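Local coordinates for protein MlnE (Bacillus amyloliquefaciens subsp. plantarum, PDB 5D2E) that carries an NADP-binding, B-type ketoreductase that probably reduces beta-keto groups of polyketide intermediates on the macrolactin assembly line, at residues K52-E58 and Q76-A82; P125-F131 and K170-L176. All coordinates share one frame. Residues are numbered along the deposited sequence.

Contact 1: K52-E58 and Q76-A82; sequences KFPHTKE and QLEGYEA
Two irregular segments pack against each other here in a partly buried loop-loop contact: 52-58 leads into strand 60-64, whereas segment 76-82 leaves helix 70-76 towards strand 84-89. They run alongside one another, with CA-CA distances of 6.7 Å for Lys52-Gln76 and Phe53-Leu77 and 5.4 Å for Glu58-Ala82, and bury 572 Å² in all. A type II beta turn from Leu77 to Tyr80, closed by Tyr80 N to Leu77 O at 2.8 Å, curls round the Phe53 ring. Gly79 sits at phi/psi 101/-10, where a CB would jam against Glu78 O and lie 3.6 Å from Phe53 CZ. Glu78 O approaches Phe53 CZ at the ring edge, 3.3 Å away. Phe53 (chi1 m) and Tyr80 (chi1 t) meet obliquely, centroids 5.2 Å apart and planes at 57°; Tyr80 CB makes a CH-pi contact 3.7 Å from the Phe53 centroid. Pro54 CD sits 4.1 Å from the Tyr80 centroid, a second CH-pi contact. Tyr80 OH ends between two carbonyls, 3.0 Å from Thr56 O and 2.7 Å from Glu58 O. At the other end Lys52 NZ weakly hydrogen-bonds Gln76 OE1 (3.2 Å), while Gln76 NE2 bonds Ser230 of helix 222-233. The contact thus pins the loop leading into strand 60-64 to the helix-strand turn of the beta-alpha-beta unit 60-64, 70-76, 84-89, in the Rossmann-like structural subdomain of a polyketide ketoreductase.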
loop_
_atom_site.group_PDB
_atom_site.type_symbol
_atom_site.label_atom_id
_atom_site.label_comp_id
_atom_site.label_asym_id
_atom_site.label_seq_id
_atom_site.Cartn_x
_atom_site.Cartn_y
_atom_site.Cartn_z
ATOM N N LYS A 52 26.576 12.511 14.633
ATOM C CA LYS A 52 25.376 12.437 15.402
ATOM C C LYS A 52 24.341 13.528 15.082
ATOM O O LYS A 52 23.150 13.311 15.285
ATOM C CB LYS A 52 25.729 12.492 16.849
ATOM C CG LYS A 52 26.623 11.363 17.254
ATOM C CD LYS A 52 27.242 11.662 18.612
ATOM C CE LYS A 52 26.318 11.259 19.742
ATOM N NZ LYS A 52 26.574 9.845 20.196
ATOM N N PHE A 53 24.757 14.695 14.594
ATOM C CA PHE A 53 23.837 15.833 14.537
ATOM C C PHE A 53 23.202 16.010 13.162
ATOM O O PHE A 53 23.788 15.655 12.153
ATOM C CB PHE A 53 24.542 17.171 14.898
ATOM C CG PHE A 53 25.133 17.246 16.296
ATOM C CD1 PHE A 53 24.780 16.361 17.316
ATOM C CD2 PHE A 53 26.051 18.234 16.568
ATOM C CE1 PHE A 53 25.315 16.465 18.579
ATOM C CE2 PHE A 53 26.622 18.320 17.823
ATOM C CZ PHE A 53 26.250 17.469 18.824
ATOM N N PRO A 54 22.030 16.673 13.117
ATOM C CA PRO A 54 21.482 17.147 11.852
ATOM C C PRO A 54 22.493 18.043 11.122
ATOM O O PRO A 54 23.372 18.629 11.774
ATOM C CB PRO A 54 20.252 17.942 12.286
ATOM C CG PRO A 54 19.942 17.544 13.686
ATOM C CD PRO A 54 21.230 17.089 14.289
ATOM N N HIS A 55 22.348 18.185 9.812
ATOM C CA HIS A 55 23.288 19.012 8.998
ATOM C C HIS A 55 23.108 20.531 9.114
ATOM O O HIS A 55 24.006 21.261 8.742
ATOM C CB HIS A 55 23.240 18.627 7.496
ATOM C CG HIS A 55 24.329 17.676 7.082
ATOM N ND1 HIS A 55 24.111 16.616 6.226
ATOM C CD2 HIS A 55 25.642 17.618 7.420
ATOM C CE1 HIS A 55 25.237 15.945 6.057
ATOM N NE2 HIS A 55 26.181 16.532 6.772
ATOM N N THR A 56 21.947 21.003 9.583
ATOM C CA THR A 56 21.728 22.424 9.903
ATOM C C THR A 56 21.481 22.519 11.380
ATOM O O THR A 56 21.162 21.518 12.023
ATOM C CB THR A 56 20.501 22.983 9.195
ATOM O OG1 THR A 56 19.329 22.310 9.693
ATOM C CG2 THR A 56 20.629 22.757 7.706
ATOM N N LYS A 57 21.642 23.709 11.928
ATOM C CA LYS A 57 21.480 23.880 13.332
ATOM C C LYS A 57 20.112 24.507 13.599
ATOM O O LYS A 57 19.994 25.709 13.791
ATOM C CB LYS A 57 22.637 24.708 13.869
ATOM C CG LYS A 57 22.565 24.977 15.364
ATOM C CD LYS A 57 23.925 25.414 15.925
ATOM C CE LYS A 57 24.482 26.646 15.222
ATOM N NZ LYS A 57 25.800 27.034 15.779
ATOM N N GLU A 58 19.070 23.679 13.582
ATOM C CA GLU A 58 17.712 24.109 13.688
ATOM C C GLU A 58 16.959 23.157 14.611
ATOM O O GLU A 58 17.424 22.066 14.839
ATOM C CB GLU A 58 17.094 24.091 12.294
ATOM C CG GLU A 58 17.527 25.269 11.437
ATOM C CD GLU A 58 16.899 25.141 10.093
ATOM O OE1 GLU A 58 15.769 25.610 9.912
ATOM O OE2 GLU A 58 17.475 24.439 9.250
ATOM N N GLN A 76 22.332 11.897 22.929
ATOM C CA GLN A 76 22.829 11.912 21.568
ATOM C C GLN A 76 23.129 13.336 21.062
ATOM O O GLN A 76 24.057 13.574 20.276
ATOM C CB GLN A 76 21.773 11.222 20.662
ATOM C CG GLN A 76 22.282 11.021 19.252
ATOM C CD GLN A 76 23.073 9.742 19.087
ATOM O OE1 GLN A 76 23.467 9.138 20.069
ATOM N NE2 GLN A 76 23.226 9.275 17.830
ATOM N N LEU A 77 22.320 14.286 21.520
ATOM C CA LEU A 77 22.380 15.670 21.041
ATOM C C LEU A 77 23.197 16.574 21.969
ATOM O O LEU A 77 23.176 17.824 21.798
ATOM C CB LEU A 77 20.951 16.213 20.937
ATOM C CG LEU A 77 20.106 15.534 19.879
ATOM C CD1 LEU A 77 18.661 15.936 20.068
ATOM C CD2 LEU A 77 20.639 15.881 18.507
ATOM N N GLU A 78 23.911 15.965 22.926
ATOM C CA GLU A 78 24.788 16.763 23.809
ATOM C C GLU A 78 25.733 17.573 22.952
ATOM O O GLU A 78 26.398 17.060 22.104
ATOM C CB GLU A 78 25.542 15.888 24.797
ATOM C CG GLU A 78 24.682 15.593 26.024
ATOM C CD GLU A 78 25.305 14.588 27.000
ATOM O OE1 GLU A 78 26.519 14.385 26.917
ATOM O OE2 GLU A 78 24.592 13.988 27.845
ATOM N N GLY A 79 25.715 18.887 23.100
ATOM C CA GLY A 79 26.593 19.732 22.258
ATOM C C GLY A 79 25.897 20.392 21.100
ATOM O O GLY A 79 26.488 21.212 20.412
ATOM N N TYR A 80 24.641 19.994 20.824
ATOM C CA TYR A 80 23.926 20.486 19.632
ATOM C C TYR A 80 23.128 21.685 20.152
ATOM O O TYR A 80 22.403 21.569 21.131
ATOM C CB TYR A 80 23.027 19.419 19.077
ATOM C CG TYR A 80 22.181 19.856 17.931
ATOM C CD1 TYR A 80 22.742 20.073 16.678
ATOM C CD2 TYR A 80 20.832 20.022 18.094
ATOM C CE1 TYR A 80 21.979 20.447 15.620
ATOM C CE2 TYR A 80 20.019 20.409 17.038
ATOM C CZ TYR A 80 20.618 20.620 15.793
ATOM O OH TYR A 80 19.854 20.971 14.702
ATOM N N GLU A 81 23.338 22.833 19.538
ATOM C CA GLU A 81 22.827 24.107 20.096
ATOM C C GLU A 81 21.649 24.637 19.309
ATOM O O GLU A 81 21.733 25.649 18.575
ATOM C CB GLU A 81 23.939 25.138 20.154
ATOM C CG GLU A 81 24.903 24.722 21.263
ATOM C CD GLU A 81 26.085 25.652 21.415
ATOM O OE1 GLU A 81 26.544 26.243 20.408
ATOM O OE2 GLU A 81 26.537 25.740 22.558
ATOM N N ALA A 82 20.582 23.858 19.388
ATOM C CA ALA A 82 19.257 24.265 18.910
ATOM C C ALA A 82 18.255 23.474 19.726
ATOM O O ALA A 82 18.569 22.379 20.225
ATOM C CB ALA A 82 19.092 23.936 17.434
HETATM O O HOH W 1 24.908 9.202 22.496
HETATM O O HOH W 2 26.935 24.943 18.033
#

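Contact 2: P125-F131 and K170-L176; sequences PRHIIHF and KAEILYL
Ile128 and Ile173 meet side by side on one face of the sheet, CG1 to CG1 4.1 Å, and Ile128 CG1 also reaches Ala171 CB at 4.4 Å. On the other face Ile129 (chi1 and chi2 both m) brings CD1 to 3.8 Å from Leu174 CB and CG2 to 3.7 Å from Leu176 CD1; beyond them Phe131 CD1 lies 3.7 Å from Leu176 CB. These pairs follow from a parallel, in-phase register: His127-Glu172, Ile128-Ile173, Ile129-Leu174 and His130-Tyr175 have CA-CA distances of 4.7 to 5.0 Å, and the strand axes approach to 4.8 Å at 17°. The backbone ladder confirms it: Glu172 N to Arg126 O 2.8 Å, Ile128 N to Glu172 O 2.9 Å, Leu174 N to Ile128 O 2.8 Å, His130 N to Leu174 O 2.8 Å and Leu176 N to His130 O 2.9 Å. Helix 141-164 covers the Ile173 and Tyr175 face, where its Ser154 hydrogen-bonds His130 NE2. Water 4 lies 2.9 Å from His130 ND1 and donates to Leu176 O at 2.8 Å. At the N-terminal edge Arg126 NE forms a salt bridge with Glu172 OE2 (2.7 Å), its guanidinium lying face-on over Lys170 CB, and water 3 donates to Pro125 O (2.8 Å) and Lys170 O (2.6 Å). Adjacent parallel strands joined through a covering helix are the hallmark of the beta-alpha-beta crossover; here 127-133, 141-164 and 171-180 form one such unit of a Rossmann-like sheet.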
loop_
_atom_site.group_PDB
_atom_site.type_symbol
_atom_site.label_atom_id
_atom_site.label_comp_id
_atom_site.label_asym_id
_atom_site.label_seq_id
_atom_site.Cartn_x
_atom_site.Cartn_y
_atom_site.Cartn_z
ATOM N N PRO A 125 10.753 24.211 13.704
ATOM C CA PRO A 125 11.456 22.922 13.507
ATOM C C PRO A 125 11.802 22.726 12.067
ATOM O O PRO A 125 11.024 23.141 11.188
ATOM C CB PRO A 125 10.428 21.885 13.942
ATOM C CG PRO A 125 9.403 22.605 14.742
ATOM C CD PRO A 125 9.414 24.038 14.257
ATOM N N ARG A 126 12.931 22.092 11.823
ATOM C CA ARG A 126 13.269 21.607 10.536
ATOM C C ARG A 126 13.286 20.061 10.489
ATOM O O ARG A 126 12.735 19.448 9.598
ATOM C CB ARG A 126 14.624 22.090 10.136
ATOM C CG ARG A 126 14.661 22.410 8.633
ATOM C CD ARG A 126 15.813 21.752 8.025
ATOM N NE ARG A 126 15.778 21.795 6.566
ATOM C CZ ARG A 126 16.310 22.765 5.851
ATOM N NH1 ARG A 126 16.825 23.827 6.454
ATOM N NH2 ARG A 126 16.303 22.695 4.530
ATOM N N HIS A 127 13.845 19.430 11.505
ATOM C CA HIS A 127 13.890 17.978 11.558
ATOM C C HIS A 127 12.813 17.423 12.417
ATOM O O HIS A 127 12.773 17.710 13.581
ATOM C CB HIS A 127 15.246 17.546 12.055
ATOM C CG HIS A 127 16.336 18.340 11.426
ATOM N ND1 HIS A 127 16.927 17.966 10.241
ATOM C CD2 HIS A 127 16.802 19.582 11.712
ATOM C CE1 HIS A 127 17.764 18.901 9.856
ATOM N NE2 HIS A 127 17.711 19.892 10.733
ATOM N N ILE A 128 11.942 16.593 11.831
ATOM C CA ILE A 128 10.814 16.043 12.503
ATOM C C ILE A 128 11.009 14.550 12.543
ATOM O O ILE A 128 11.335 13.973 11.505
ATOM C CB ILE A 128 9.493 16.276 11.727
ATOM C CG1 ILE A 128 9.316 17.712 11.241
ATOM C CG2 ILE A 128 8.340 15.802 12.535
ATOM C CD1 ILE A 128 9.535 18.767 12.244
ATOM N N ILE A 129 10.832 13.963 13.738
ATOM C CA ILE A 129 10.904 12.543 13.972
ATOM C C ILE A 129 9.498 12.105 14.421
ATOM O O ILE A 129 8.953 12.562 15.391
ATOM C CB ILE A 129 11.937 12.078 14.993
ATOM C CG1 ILE A 129 13.344 12.642 14.681
ATOM C CG2 ILE A 129 11.874 10.553 15.165
ATOM C CD1 ILE A 129 13.926 12.193 13.418
ATOM N N HIS A 130 8.900 11.189 13.643
ATOM C CA HIS A 130 7.623 10.641 14.015
ATOM C C HIS A 130 7.839 9.195 14.390
ATOM O O HIS A 130 8.126 8.327 13.533
ATOM C CB HIS A 130 6.670 10.755 12.847
ATOM C CG HIS A 130 5.264 10.397 13.189
ATOM N ND1 HIS A 130 4.813 9.095 13.192
ATOM C CD2 HIS A 130 4.184 11.170 13.474
ATOM C CE1 HIS A 130 3.539 9.064 13.543
ATOM N NE2 HIS A 130 3.119 10.314 13.681
ATOM N N PHE A 131 7.723 8.900 15.681
ATOM C CA PHE A 131 7.927 7.549 16.152
ATOM C C PHE A 131 6.849 7.099 17.141
ATOM O O PHE A 131 7.108 6.936 18.342
ATOM C CB PHE A 131 9.318 7.459 16.824
ATOM C CG PHE A 131 9.724 6.037 17.288
ATOM C CD1 PHE A 131 9.267 4.911 16.671
ATOM C CD2 PHE A 131 10.605 5.880 18.323
ATOM C CE1 PHE A 131 9.692 3.629 17.075
ATOM C CE2 PHE A 131 11.020 4.625 18.738
ATOM C CZ PHE A 131 10.585 3.503 18.090
ATOM N N LYS A 170 10.416 24.535 5.267
ATOM C CA LYS A 170 11.048 23.312 4.819
ATOM C C LYS A 170 11.092 22.377 5.997
ATOM O O LYS A 170 11.294 22.797 7.138
ATOM C CB LYS A 170 12.469 23.564 4.392
ATOM C CG LYS A 170 12.630 24.106 2.991
ATOM C CD LYS A 170 14.071 23.913 2.498
ATOM C CE LYS A 170 14.120 23.943 0.980
ATOM N NZ LYS A 170 13.646 25.263 0.485
ATOM N N ALA A 171 10.922 21.095 5.741
ATOM C CA ALA A 171 11.018 20.109 6.846
ATOM C C ALA A 171 11.559 18.842 6.270
ATOM O O ALA A 171 11.282 18.490 5.088
ATOM C CB ALA A 171 9.676 19.856 7.468
ATOM N N GLU A 172 12.343 18.149 7.097
ATOM C CA GLU A 172 12.747 16.778 6.799
ATOM C C GLU A 172 12.062 15.916 7.815
ATOM O O GLU A 172 12.329 16.049 9.021
ATOM C CB GLU A 172 14.265 16.588 6.899
ATOM C CG GLU A 172 15.129 17.845 6.627
ATOM C CD GLU A 172 15.089 18.384 5.204
ATOM O OE1 GLU A 172 14.922 17.581 4.275
ATOM O OE2 GLU A 172 15.243 19.619 5.013
ATOM N N ILE A 173 11.203 15.030 7.347
ATOM C CA ILE A 173 10.346 14.230 8.224
ATOM C C ILE A 173 10.838 12.771 8.179
ATOM O O ILE A 173 10.941 12.214 7.086
ATOM C CB ILE A 173 8.903 14.259 7.786
ATOM C CG1 ILE A 173 8.331 15.696 7.832
ATOM C CG2 ILE A 173 8.093 13.296 8.666
ATOM C CD1 ILE A 173 8.372 16.429 6.492
ATOM N N LEU A 174 11.141 12.178 9.326
ATOM C CA LEU A 174 11.590 10.822 9.408
ATOM C C LEU A 174 10.572 10.095 10.191
ATOM O O LEU A 174 10.365 10.373 11.378
ATOM C CB LEU A 174 13.011 10.700 10.032
ATOM C CG LEU A 174 13.504 9.257 10.253
ATOM C CD1 LEU A 174 13.637 8.450 8.951
ATOM C CD2 LEU A 174 14.850 9.305 10.983
ATOM N N TYR A 175 9.891 9.162 9.519
ATOM C CA TYR A 175 8.892 8.313 10.071
ATOM C C TYR A 175 9.538 6.971 10.387
ATOM O O TYR A 175 10.138 6.375 9.529
ATOM C CB TYR A 175 7.763 8.158 9.071
ATOM C CG TYR A 175 6.883 6.982 9.307
ATOM C CD1 TYR A 175 5.947 6.949 10.332
ATOM C CD2 TYR A 175 7.021 5.838 8.510
ATOM C CE1 TYR A 175 5.190 5.792 10.558
ATOM C CE2 TYR A 175 6.259 4.700 8.738
ATOM C CZ TYR A 175 5.356 4.683 9.741
ATOM O OH TYR A 175 4.603 3.510 9.850
ATOM N N LEU A 176 9.376 6.510 11.641
ATOM C CA LEU A 176 9.915 5.266 12.160
ATOM C C LEU A 176 8.834 4.349 12.657
ATOM O O LEU A 176 7.872 4.781 13.244
ATOM C CB LEU A 176 10.857 5.513 13.356
ATOM C CG LEU A 176 11.867 6.639 13.202
ATOM C CD1 LEU A 176 12.660 6.958 14.466
ATOM C CD2 LEU A 176 12.787 6.271 12.083
HETATM O O HOH W 3 11.499 24.741 8.896
HETATM O O HOH W 4 5.676 6.420 13.793
#

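How the contacts relate
Contact 1 closes before contact 2 opens along the chain, yet their centres lie 14 Å apart, in the parallel part of one mixed sheet, contact 1 in loops ahead of strands 60-64 and 84-89, contact 2 on inner strands 127-133 and 171-180. Strand 60-64 runs between strands 84-89 and 127-133, so it connects the two sites directly. Three side-chain meetings seal the junction: Glu58 OE2 to Arg126 NH1 at 2.9 Å, a salt bridge; Thr56 OG1 to His127 NE2 at 3.1 Å, probably a hydrogen bond; and Pro54 CB against His127 NE2 at 3.6 Å. Both contacts belong to the N-terminal half of the ketoreductase, away from the NADP pocket, built by residues between 280 and 452.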